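PDB 1R9D: glycerol dehydratase from Clostridium butyricum, which probably catalyses, as a B12-independent lyase of the pyruvate formate lyase-like family, the dehydration of glycerol by a glycyl-radical mechanism. Local coordinates for residues 23-27 / 108-112; 184-188 / 205-209; 446-450 / 640-644; 484-488 / 560-564; 674-680 / 783-787. All blocks are in the same frame, centred on the assembly; numbering follows the deposited sequence.

Contact 1. Residues 23-27 / 108-112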
# COMPACT_ATOMS: atom_id res chain seq x y z
N ALA A 23 37.59 -19.87 10.29
CA ALA A 23 36.61 -18.99 10.91
C ALA A 23 35.62 -19.80 11.72
O ALA A 23 35.45 -21.01 11.51
CB ALA A 23 35.87 -18.19 9.83
N LYS A 24 34.97 -19.13 12.67
CA LYS A 24 33.96 -19.75 13.51
C LYS A 24 32.68 -18.98 13.22
O LYS A 24 32.39 -17.97 13.86
CB LYS A 24 34.35 -19.62 14.99
CG LYS A 24 35.69 -20.29 15.31
CD LYS A 24 36.18 -19.93 16.70
CE LYS A 24 37.55 -20.53 16.96
NZ LYS A 24 38.13 -20.08 18.27
N PRO A 25 31.90 -19.45 12.22
CA PRO A 25 30.65 -18.80 11.83
C PRO A 25 29.83 -18.32 13.02
O PRO A 25 29.57 -19.08 13.95
CB PRO A 25 29.94 -19.88 11.02
CG PRO A 25 31.08 -20.58 10.36
CD PRO A 25 32.07 -20.73 11.51
N CYS A 26 29.42 -17.06 12.99
CA CYS A 26 28.62 -16.51 14.07
C CYS A 26 27.54 -15.57 13.56
O CYS A 26 27.47 -15.27 12.36
CB CYS A 26 29.50 -15.76 15.07
SG CYS A 26 30.18 -14.22 14.41
N VAL A 27 26.71 -15.11 14.48
CA VAL A 27 25.63 -14.18 14.18
C VAL A 27 26.00 -12.84 14.81
O VAL A 27 26.21 -12.76 16.02
CB VAL A 27 24.30 -14.66 14.79
CG1 VAL A 27 23.20 -13.64 14.52
CG2 VAL A 27 23.93 -16.02 14.21
N ALA A 108 26.28 -24.96 12.63
CA ALA A 108 26.29 -24.33 13.94
C ALA A 108 26.74 -22.88 13.82
O ALA A 108 27.57 -22.54 12.97
CB ALA A 108 27.21 -25.09 14.89
N PHE A 109 26.17 -22.02 14.66
CA PHE A 109 26.54 -20.61 14.68
C PHE A 109 26.83 -20.19 16.11
O PHE A 109 26.17 -20.65 17.05
CB PHE A 109 25.42 -19.71 14.13
CG PHE A 109 25.36 -19.66 12.63
CD1 PHE A 109 24.65 -20.62 11.91
CD2 PHE A 109 25.99 -18.64 11.94
CE1 PHE A 109 24.58 -20.56 10.53
CE2 PHE A 109 25.92 -18.56 10.55
CZ PHE A 109 25.21 -19.52 9.84
N GLN A 110 27.81 -19.32 16.28
CA GLN A 110 28.16 -18.80 17.60
C GLN A 110 27.48 -17.44 17.72
O GLN A 110 27.16 -16.81 16.71
CB GLN A 110 29.68 -18.62 17.72
CG GLN A 110 30.50 -19.85 17.35
CD GLN A 110 30.08 -21.07 18.13
OE1 GLN A 110 30.05 -21.06 19.36
NE2 GLN A 110 29.75 -22.15 17.42
N ILE A 111 27.25 -16.99 18.95
CA ILE A 111 26.65 -15.68 19.17
C ILE A 111 27.00 -15.22 20.58
O ILE A 111 26.79 -15.94 21.56
CB ILE A 111 25.11 -15.71 18.97
CG1 ILE A 111 24.55 -14.29 19.07
CG2 ILE A 111 24.45 -16.63 19.99
CD1 ILE A 111 23.07 -14.17 18.77
N SER A 112 27.57 -14.02 20.67
CA SER A 112 28.00 -13.47 21.95
C SER A 112 26.84 -13.08 22.87
O SER A 112 25.72 -12.87 22.41
CB SER A 112 28.87 -12.24 21.72
OG SER A 112 28.12 -11.20 21.10
O HOH W 1 30.25 -21.68 14.60
O HOH W 2 27.82 -12.16 18.22

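Contact 2. Residues 184-188 / 205-209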
# COMPACT_ATOMS: atom_id res chain seq x y z
N ALA A 184 18.35 7.76 -13.08
CA ALA A 184 17.20 7.99 -12.21
C ALA A 184 16.80 9.46 -12.27
O ALA A 184 15.61 9.80 -12.33
CB ALA A 184 17.54 7.60 -10.77
N LYS A 185 17.79 10.35 -12.27
CA LYS A 185 17.51 11.79 -12.34
C LYS A 185 16.91 12.17 -13.68
O LYS A 185 16.03 13.04 -13.74
CB LYS A 185 18.79 12.60 -12.08
CG LYS A 185 19.22 12.60 -10.62
CD LYS A 185 20.45 13.47 -10.40
CE LYS A 185 20.83 13.54 -8.93
NZ LYS A 185 22.07 14.35 -8.72
N GLU A 186 17.37 11.54 -14.76
CA GLU A 186 16.84 11.83 -16.08
C GLU A 186 15.38 11.38 -16.18
O GLU A 186 14.56 12.07 -16.80
CB GLU A 186 17.65 11.12 -17.17
CG GLU A 186 19.12 11.52 -17.21
CD GLU A 186 19.89 10.82 -18.32
OE1 GLU A 186 19.66 9.60 -18.52
OE2 GLU A 186 20.72 11.48 -18.99
N GLN A 187 15.06 10.24 -15.58
CA GLN A 187 13.70 9.72 -15.62
C GLN A 187 12.79 10.64 -14.82
O GLN A 187 11.63 10.87 -15.18
CB GLN A 187 13.65 8.31 -15.03
CG GLN A 187 12.32 7.59 -15.21
CD GLN A 187 11.96 7.37 -16.67
OE1 GLN A 187 12.72 6.77 -17.42
NE2 GLN A 187 10.79 7.85 -17.07
N LEU A 188 13.32 11.18 -13.73
CA LEU A 188 12.60 12.09 -12.86
C LEU A 188 12.17 13.31 -13.69
O LEU A 188 11.06 13.83 -13.53
CB LEU A 188 13.52 12.51 -11.71
CG LEU A 188 12.99 12.57 -10.27
CD1 LEU A 188 12.02 11.44 -10.00
CD2 LEU A 188 14.18 12.50 -9.32
N LEU A 205 12.01 6.75 -7.51
CA LEU A 205 13.23 7.22 -8.15
C LEU A 205 14.16 7.92 -7.17
O LEU A 205 15.38 7.76 -7.24
CB LEU A 205 12.88 8.14 -9.33
CG LEU A 205 12.24 7.40 -10.51
CD1 LEU A 205 11.80 8.39 -11.58
CD2 LEU A 205 13.24 6.40 -11.09
N ASN A 206 13.60 8.70 -6.25
CA ASN A 206 14.44 9.37 -5.26
C ASN A 206 15.02 8.36 -4.27
O ASN A 206 16.08 8.61 -3.68
CB ASN A 206 13.65 10.45 -4.52
CG ASN A 206 13.60 11.75 -5.31
OD1 ASN A 206 14.64 12.32 -5.63
ND2 ASN A 206 12.40 12.20 -5.63
N SER A 207 14.35 7.23 -4.10
CA SER A 207 14.83 6.19 -3.19
C SER A 207 16.01 5.48 -3.85
O SER A 207 16.93 5.03 -3.17
CB SER A 207 13.72 5.19 -2.88
OG SER A 207 12.73 5.78 -2.06
N VAL A 208 15.97 5.37 -5.17
CA VAL A 208 17.06 4.75 -5.91
C VAL A 208 18.30 5.63 -5.78
O VAL A 208 19.42 5.15 -5.61
CB VAL A 208 16.72 4.61 -7.41
CG1 VAL A 208 17.98 4.29 -8.21
CG2 VAL A 208 15.68 3.51 -7.61
N ILE A 209 18.09 6.94 -5.88
CA ILE A 209 19.19 7.90 -5.79
C ILE A 209 19.85 7.86 -4.41
O ILE A 209 21.08 7.81 -4.31
CB ILE A 209 18.68 9.33 -6.10
CG1 ILE A 209 18.22 9.39 -7.56
CG2 ILE A 209 19.79 10.35 -5.84
CD1 ILE A 209 17.58 10.70 -7.96

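Contact 3. Residues 446-450 / 640-644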
# COMPACT_ATOMS: atom_id res chain seq x y z
N HIS A 446 12.58 -17.76 -8.16
CA HIS A 446 12.99 -19.12 -8.52
C HIS A 446 12.98 -20.25 -7.47
O HIS A 446 13.24 -21.41 -7.81
CB HIS A 446 14.36 -19.05 -9.21
CG HIS A 446 14.35 -18.24 -10.48
ND1 HIS A 446 13.73 -18.68 -11.63
CD2 HIS A 446 14.87 -17.03 -10.76
CE1 HIS A 446 13.87 -17.76 -12.57
NE2 HIS A 446 14.56 -16.75 -12.08
N ASP A 447 12.73 -19.94 -6.21
CA ASP A 447 12.62 -21.00 -5.20
C ASP A 447 11.59 -20.56 -4.17
O ASP A 447 11.88 -20.38 -2.99
CB ASP A 447 13.96 -21.31 -4.53
CG ASP A 447 13.89 -22.60 -3.72
OD1 ASP A 447 12.86 -23.30 -3.81
OD2 ASP A 447 14.87 -22.93 -3.00
N SER A 448 10.36 -20.40 -4.66
CA SER A 448 9.25 -19.95 -3.83
C SER A 448 8.65 -21.00 -2.92
O SER A 448 7.87 -20.67 -2.03
CB SER A 448 8.16 -19.36 -4.73
OG SER A 448 7.56 -20.36 -5.54
N ALA A 449 8.99 -22.27 -3.13
CA ALA A 449 8.45 -23.34 -2.29
C ALA A 449 8.97 -24.72 -2.66
O ALA A 449 9.52 -24.92 -3.74
CB ALA A 449 6.93 -23.34 -2.38
N PHE A 450 8.82 -25.66 -1.73
CA PHE A 450 9.19 -27.06 -1.96
C PHE A 450 7.89 -27.82 -1.72
O PHE A 450 7.19 -27.56 -0.73
CB PHE A 450 10.27 -27.55 -0.99
CG PHE A 450 11.66 -27.05 -1.32
CD1 PHE A 450 12.28 -26.13 -0.50
CD2 PHE A 450 12.33 -27.52 -2.44
CE1 PHE A 450 13.57 -25.67 -0.79
CE2 PHE A 450 13.61 -27.07 -2.74
CZ PHE A 450 14.24 -26.15 -1.91
N TYR A 640 13.78 -29.82 -8.18
CA TYR A 640 15.08 -29.90 -7.51
C TYR A 640 14.81 -29.88 -6.00
O TYR A 640 13.78 -29.37 -5.56
CB TYR A 640 16.01 -28.78 -7.97
CG TYR A 640 15.62 -27.36 -7.60
CD1 TYR A 640 15.89 -26.85 -6.34
CD2 TYR A 640 15.05 -26.52 -8.55
CE1 TYR A 640 15.61 -25.52 -6.02
CE2 TYR A 640 14.76 -25.19 -8.25
CZ TYR A 640 15.04 -24.69 -6.99
OH TYR A 640 14.76 -23.38 -6.70
N PRO A 641 15.75 -30.39 -5.18
CA PRO A 641 15.43 -30.39 -3.76
C PRO A 641 16.34 -29.72 -2.74
O PRO A 641 16.01 -29.72 -1.56
CB PRO A 641 15.37 -31.87 -3.46
CG PRO A 641 16.66 -32.32 -4.16
CD PRO A 641 16.71 -31.47 -5.47
N SER A 642 17.47 -29.17 -3.17
CA SER A 642 18.42 -28.61 -2.21
C SER A 642 18.72 -29.82 -1.30
O SER A 642 19.10 -30.87 -1.80
CB SER A 642 17.80 -27.47 -1.40
OG SER A 642 18.79 -26.83 -0.62
N SER A 643 18.53 -29.69 0.01
CA SER A 643 18.77 -30.84 0.90
C SER A 643 17.48 -31.31 1.57
O SER A 643 17.51 -32.15 2.47
CB SER A 643 19.81 -30.49 1.98
OG SER A 643 19.38 -29.45 2.85
N ILE A 644 16.34 -30.80 1.10
CA ILE A 644 15.06 -31.13 1.70
C ILE A 644 14.51 -32.54 1.47
O ILE A 644 13.57 -32.95 2.16
CB ILE A 644 13.97 -30.10 1.30
CG1 ILE A 644 12.88 -30.04 2.37
CG2 ILE A 644 13.34 -30.49 -0.04
CD1 ILE A 644 11.89 -28.89 2.19

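Contact 4. Residues 484-488 / 560-564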
# COMPACT_ATOMS: atom_id res chain seq x y z
N PHE A 484 -6.70 -48.50 -12.32
CA PHE A 484 -5.60 -47.59 -12.07
C PHE A 484 -6.01 -46.18 -12.50
O PHE A 484 -5.50 -45.19 -11.98
CB PHE A 484 -4.36 -48.04 -12.85
CG PHE A 484 -3.15 -47.20 -12.58
CD1 PHE A 484 -2.61 -47.12 -11.30
CD2 PHE A 484 -2.54 -46.50 -13.62
CE1 PHE A 484 -1.48 -46.34 -11.05
CE2 PHE A 484 -1.40 -45.72 -13.38
CZ PHE A 484 -0.88 -45.64 -12.09
N ASP A 485 -6.95 -46.10 -13.44
CA ASP A 485 -7.44 -44.81 -13.92
C ASP A 485 -8.11 -44.04 -12.79
O ASP A 485 -7.99 -42.82 -12.70
CB ASP A 485 -8.43 -45.01 -15.06
CG ASP A 485 -7.86 -45.83 -16.20
OD1 ASP A 485 -7.54 -47.02 -15.98
OD2 ASP A 485 -7.72 -45.28 -17.31
N GLU A 486 -8.82 -44.77 -11.93
CA GLU A 486 -9.50 -44.15 -10.79
C GLU A 486 -8.46 -43.65 -9.80
O GLU A 486 -8.67 -42.65 -9.11
CB GLU A 486 -10.41 -45.16 -10.09
CG GLU A 486 -11.58 -45.66 -10.91
CD GLU A 486 -12.42 -46.67 -10.14
OE1 GLU A 486 -11.85 -47.68 -9.67
OE2 GLU A 486 -13.64 -46.45 -10.00
N PHE A 487 -7.34 -44.35 -9.74
CA PHE A 487 -6.26 -43.98 -8.84
C PHE A 487 -5.62 -42.67 -9.30
O PHE A 487 -5.43 -41.75 -8.51
CB PHE A 487 -5.19 -45.08 -8.81
CG PHE A 487 -4.12 -44.84 -7.78
CD1 PHE A 487 -4.35 -45.14 -6.44
CD2 PHE A 487 -2.91 -44.28 -8.15
CE1 PHE A 487 -3.38 -44.88 -5.48
CE2 PHE A 487 -1.92 -44.02 -7.19
CZ PHE A 487 -2.16 -44.32 -5.86
N MET A 488 -5.30 -42.59 -10.59
CA MET A 488 -4.69 -41.39 -11.14
C MET A 488 -5.60 -40.18 -11.02
O MET A 488 -5.13 -39.05 -10.92
CB MET A 488 -4.30 -41.61 -12.60
CG MET A 488 -3.10 -42.54 -12.80
SD MET A 488 -1.63 -42.01 -11.87
CE MET A 488 -1.11 -40.57 -12.84
N LEU A 560 3.83 -45.36 -8.47
CA LEU A 560 2.72 -45.48 -9.41
C LEU A 560 2.76 -46.78 -10.20
O LEU A 560 1.73 -47.44 -10.38
CB LEU A 560 2.68 -44.28 -10.36
CG LEU A 560 2.28 -42.94 -9.73
CD1 LEU A 560 2.30 -41.84 -10.79
CD2 LEU A 560 0.89 -43.06 -9.13
N VAL A 561 3.94 -47.17 -10.68
CA VAL A 561 4.03 -48.40 -11.45
C VAL A 561 3.78 -49.63 -10.57
O VAL A 561 3.26 -50.64 -11.05
CB VAL A 561 5.39 -48.55 -12.19
CG1 VAL A 561 6.48 -49.00 -11.22
CG2 VAL A 561 5.24 -49.54 -13.35
N ALA A 562 4.13 -49.53 -9.30
CA ALA A 562 3.92 -50.64 -8.38
C ALA A 562 2.42 -50.82 -8.14
O ALA A 562 1.91 -51.94 -8.15
CB ALA A 562 4.63 -50.39 -7.06
N VAL A 563 1.71 -49.71 -7.94
CA VAL A 563 0.27 -49.76 -7.72
C VAL A 563 -0.43 -50.33 -8.95
O VAL A 563 -1.27 -51.23 -8.84
CB VAL A 563 -0.29 -48.34 -7.41
CG1 VAL A 563 -1.81 -48.35 -7.46
CG2 VAL A 563 0.18 -47.90 -6.04
N LYS A 564 -0.07 -49.82 -10.12
CA LYS A 564 -0.66 -50.27 -11.37
C LYS A 564 -0.43 -51.75 -11.68
O LYS A 564 -1.36 -52.46 -12.08
CB LYS A 564 -0.13 -49.44 -12.54
CG LYS A 564 -0.65 -49.89 -13.90
CD LYS A 564 -0.01 -49.11 -15.04
CE LYS A 564 -0.42 -49.68 -16.39
NZ LYS A 564 0.13 -51.06 -16.60

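Contact 5. Residues 674-680 / 783-787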
# COMPACT_ATOMS: atom_id res chain seq x y z
N GLY A 674 20.28 -47.09 -5.16
CA GLY A 674 20.38 -48.51 -5.47
C GLY A 674 19.39 -49.06 -6.49
O GLY A 674 19.41 -50.25 -6.78
N CYS A 675 18.54 -48.20 -7.03
CA CYS A 675 17.55 -48.64 -8.01
C CYS A 675 18.06 -48.69 -9.44
O CYS A 675 17.57 -49.48 -10.25
CB CYS A 675 16.31 -47.75 -7.94
SG CYS A 675 15.31 -48.06 -6.46
N ASP A 676 19.05 -47.85 -9.74
CA ASP A 676 19.63 -47.82 -11.07
C ASP A 676 20.80 -48.81 -11.12
O ASP A 676 21.94 -48.47 -10.79
CB ASP A 676 20.07 -46.39 -11.44
CG ASP A 676 20.78 -45.66 -10.31
OD1 ASP A 676 20.54 -45.97 -9.12
OD2 ASP A 676 21.57 -44.73 -10.61
N VAL A 677 20.50 -50.03 -11.55
CA VAL A 677 21.48 -51.10 -11.62
C VAL A 677 21.85 -51.51 -13.04
O VAL A 677 22.37 -52.61 -13.27
CB VAL A 677 20.94 -52.35 -10.89
CG1 VAL A 677 20.67 -52.02 -9.43
CG2 VAL A 677 19.65 -52.83 -11.55
N SER A 678 21.60 -50.63 -14.00
CA SER A 678 21.90 -50.93 -15.39
C SER A 678 22.96 -50.03 -16.01
O SER A 678 23.11 -49.98 -17.23
CB SER A 678 20.61 -50.86 -16.22
OG SER A 678 19.59 -51.65 -15.62
N GLY A 679 23.71 -49.31 -15.17
CA GLY A 679 24.74 -48.43 -15.68
C GLY A 679 24.28 -46.98 -15.78
O GLY A 679 23.08 -46.71 -15.79
N PRO A 680 25.22 -46.02 -15.86
CA PRO A 680 24.87 -44.60 -15.95
C PRO A 680 24.18 -44.16 -17.25
O PRO A 680 23.38 -43.23 -17.24
CB PRO A 680 26.21 -43.90 -15.74
CG PRO A 680 27.19 -44.88 -16.33
CD PRO A 680 26.68 -46.20 -15.80
N THR A 783 23.78 -44.15 -5.27
CA THR A 783 24.36 -45.16 -6.15
C THR A 783 25.71 -44.70 -6.67
O THR A 783 25.88 -43.54 -7.05
CB THR A 783 23.46 -45.41 -7.38
OG1 THR A 783 22.15 -45.79 -6.94
CG2 THR A 783 24.05 -46.52 -8.24
N GLU A 784 26.68 -45.60 -6.68
CA GLU A 784 28.01 -45.28 -7.19
C GLU A 784 28.17 -46.01 -8.52
O GLU A 784 28.09 -47.23 -8.57
CB GLU A 784 29.09 -45.75 -6.22
CG GLU A 784 30.50 -45.66 -6.79
CD GLU A 784 31.56 -46.16 -5.83
OE1 GLU A 784 31.90 -45.42 -4.88
OE2 GLU A 784 32.05 -47.29 -6.02
N HIS A 785 28.39 -45.25 -9.59
CA HIS A 785 28.54 -45.82 -10.92
C HIS A 785 29.97 -45.95 -11.41
O HIS A 785 30.90 -45.36 -10.86
CB HIS A 785 27.79 -44.96 -11.96
CG HIS A 785 26.30 -45.06 -11.87
ND1 HIS A 785 25.60 -46.17 -12.29
CD2 HIS A 785 25.38 -44.17 -11.44
CE1 HIS A 785 24.31 -45.96 -12.12
NE2 HIS A 785 24.14 -44.75 -11.60
N VAL A 786 30.12 -46.75 -12.46
CA VAL A 786 31.39 -46.95 -13.15
C VAL A 786 30.94 -46.66 -14.57
O VAL A 786 29.75 -46.73 -14.87
CB VAL A 786 31.93 -48.39 -13.02
CG1 VAL A 786 32.53 -48.59 -11.63
CG2 VAL A 786 30.83 -49.40 -13.29
N MET A 787 31.87 -46.31 -15.45
CA MET A 787 31.52 -45.96 -16.81
C MET A 787 31.10 -47.17 -17.65
O MET A 787 29.97 -47.23 -18.15
CB MET A 787 32.70 -45.23 -17.47
CG MET A 787 32.31 -44.14 -18.45
SD MET A 787 31.35 -42.78 -17.74
CE MET A 787 32.64 -41.62 -17.27

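Contact 1. Residues 23-27 / 108-112
The carbonyl oxygen of P25 is gripped twice: Q110 N donates to P25 O at 2.9 Å, in the carbonyl plane and on a lone pair, and water 1 adds a bond of 2.8 Å to the same oxygen. A proline suits this place because it has no N-H of its own to satisfy while its carbonyl remains a good acceptor. Water 1 also donates a longer bond to A108 O and accepts from Q110 NE2 at 2.9 Å. The Q110 side chain reaches it because its chain bends back at CG (chi2 -54°), bringing the amide beside its own backbone. One residue on, V27 N donates to Q110 O at 2.8 Å, with the nitrogen almost in line with the carbonyl. C26 lies between these two bonds, its CB in van der Waals contact with Q110 CB at 3.9 Å. Apolar groups pack around the bonds. The F109 ring turns an edge to C26 O, with CD2 at 3.7 Å from it, while the V27 branch CG2 meets F109 CB at 4.0 Å, the two side chains crossing at about a right angle. I111 sends CD1 to V27 CB on its extended chain. At the far end water 2 links V27 O to S112 N, where S112 caps the start of helix 113-125. Because Q110 bonds both to the residue before C26 and to the one after it, the pattern is that of a single parallel beta bridge, joining two interhelical loops of the pyruvate formate lyase-like region.

Contact 2. Residues 184-188 / 205-209
This is apolar packing between neighbouring antiparallel helices, 169-190 and 197-230, which follow one another in the chain as a helical hairpin. Their short segments approach to 9.5 Å between axes, with N-to-C directions 159° apart. A184 permits the close approach: its small CB points at the partner helix and touches I209 CG1 at 3.7 Å, with V208 CG1 and L205 CD2 a little farther off. L188, one turn on, straddles L205 and I209. Its CD1 presses on L205 CD1 at only 3.4 Å, tighter than usual van der Waals contact, as the two leucines slide past each other in opposite directions. The same CD1 also touches L205 CB at 3.5 Å; with the unusual chi1 of L188 (-137°), this may mean strain or an imperfectly placed side chain. Its other branch, CD2, lies near I209 CD1 and at 3.7 Å from N206 OD1. K185 contributes carbon alone: its CG meets I209 CD1 at 3.7 Å, crossing at about a right angle, while the extended chain carries the ammonium away. Q187 similarly lays CG on L205 CD1, and its NE2 hydrogen-bonds N191 OD1, just past the helix end; N206 ND2 bonds to E202 on its own helix. I530 of helix 529-532 touches both Q187 and L205. With both amide nitrogens engaged locally and mostly carbon surfaces pressed together, the pair is held by shape and hydrophobic burial rather than by directional bonds.

Contact 3. Residues 446-450 / 640-644
The F450 ring has a neighbour over each face: I644 CG2 makes a CH-pi contact on one, and D447 OD1 lies toward the rim of the other. At its edge is Y640 O, 3.6 Å from F450 CE2, so the weakly positive ring hydrogens meet a carbonyl. S642 CB touches F450 CZ, and I644 CD1 reaches F450 CB at 3.8 Å. The Y640 ring lies with H446 O in its plane, beyond the hydroxyl. Y640 OH donates to H446 O at 2.7 Å, tilted from the carbonyl plane; N697 also binds that oxygen. The bond is made possible by chi1 of 66°, which swings the Y640 ring toward 446-450, and the hydroxyl packs on D447 CB at 3.1 Å. A tyrosine fits because its length spans the gap and its phenol satisfies a buried carbonyl. The D447 carboxylate, 62° from the Y640 ring plane, is held by Q549 at OD1, while OD2 hydrogen-bonds a bound glycerol. P641 to I644 form a type II' beta turn, closed by I644 N to P641 O at 2.9 Å. Strand 449-452 pairs in parallel with 543-551, and this buried setting is consistent with a substrate pocket at the barrel core, as in glycyl radical enzymes.

Contact 4. Residues 484-488 / 560-564
F484, L560 and V563 have the most surface buried here, and the two phenylalanine rings of 484-488 set the pattern. With CG anti to the backbone N (chi1 -176°), F484 holds its ring out to the opposite helix, where K564 CB lies 3.6 Å from the ring centroid, almost on the normal. The extended K564 chain continues across the same face, its CG and CD following CB, before its ammonium bends off to a salt bridge with D569; lysine thus gives methylenes to the contact and its charge to D569. V563 CG1 serves two rings. It stands at the edge of F484, 4.1 Å from CD1, yet sits squarely over the face of F487, 4.0 Å from that centroid, a CH-pi contact that suits a compact branched residue. L560 reaches in with its tip: CD2 touches the F487 edge at CE2, 3.5 Å away, and lies 3.9 Å from the sulphur of M488, whose doubly bent chain crosses it at about a right angle. L560 O approaches F484 CE1. The segments, on helices 484-516 and 553-569, run roughly antiparallel (146°), their axes 10.7 Å apart. L612 of helix 607-624 touches F484, and helix 453-461 meets F487 through T460 and I461.

Contact 5. Residues 674-680 / 783-787
Chi1 of 43° turns the D676 carboxylate toward 783-787, and chi1 of -56° puts T783 OG1 beside its own backbone N; the two side chains approach from opposite directions. T783 OG1 donates to D676 OD1 at 2.7 Å on the syn side, and the same hydroxyl oxygen accepts a hydrogen bond from G674 N at 2.9 Å; threonine suits the place because one hydroxyl can give and take at once. The second carboxylate oxygen serves H785, whose NE2 donates to D676 OD2 at 2.8 Å from well above the carboxylate plane, the ring and carboxylate planes standing 74° apart. Held by two donors, the aspartate is fixed in rotation, and the nearby negative charge would tend to stabilise a protonated imidazole. P680 lies over one face of the H785 ring, with CB 4.2 Å from the centroid, while T783 CG2 lies against the opposite face. The proline also brings CD to 3.3 Å from V786 O as it leads into helix 680-687. G674 and G679 have positive phi, a backbone shape natural to residues lacking a side chain; G679 leads into P680 beside the H785 ring. H785 pairs through its backbone with K704 and H706, and F705 touches its side chain. A His-carboxylate hydrogen bond thus fastens the C-terminal tail to a loop of the glycine radical region, beside strand 702-705.

How the contacts relate
From the N terminus, contact 1 closes the first loop, joining the segment after helix 11-22 to the one before helix 113-125. Contact 2 follows in series as a short local closure between two consecutive helices. Contact 3 then spans a far longer excursion, from strand 449-452 to the turn before helix 644-650, and contact 4 is nested inside it, pairing helices 484-516 and 553-569. Contact 5 comes last and ties the C terminus back to the loop before helix 680-687. No two contacts touch: the centre of contact 3 lies about 8 Å from the centre of the chain, whereas contacts 2 and 4 lie on opposite sides, their centres about 58 Å apart.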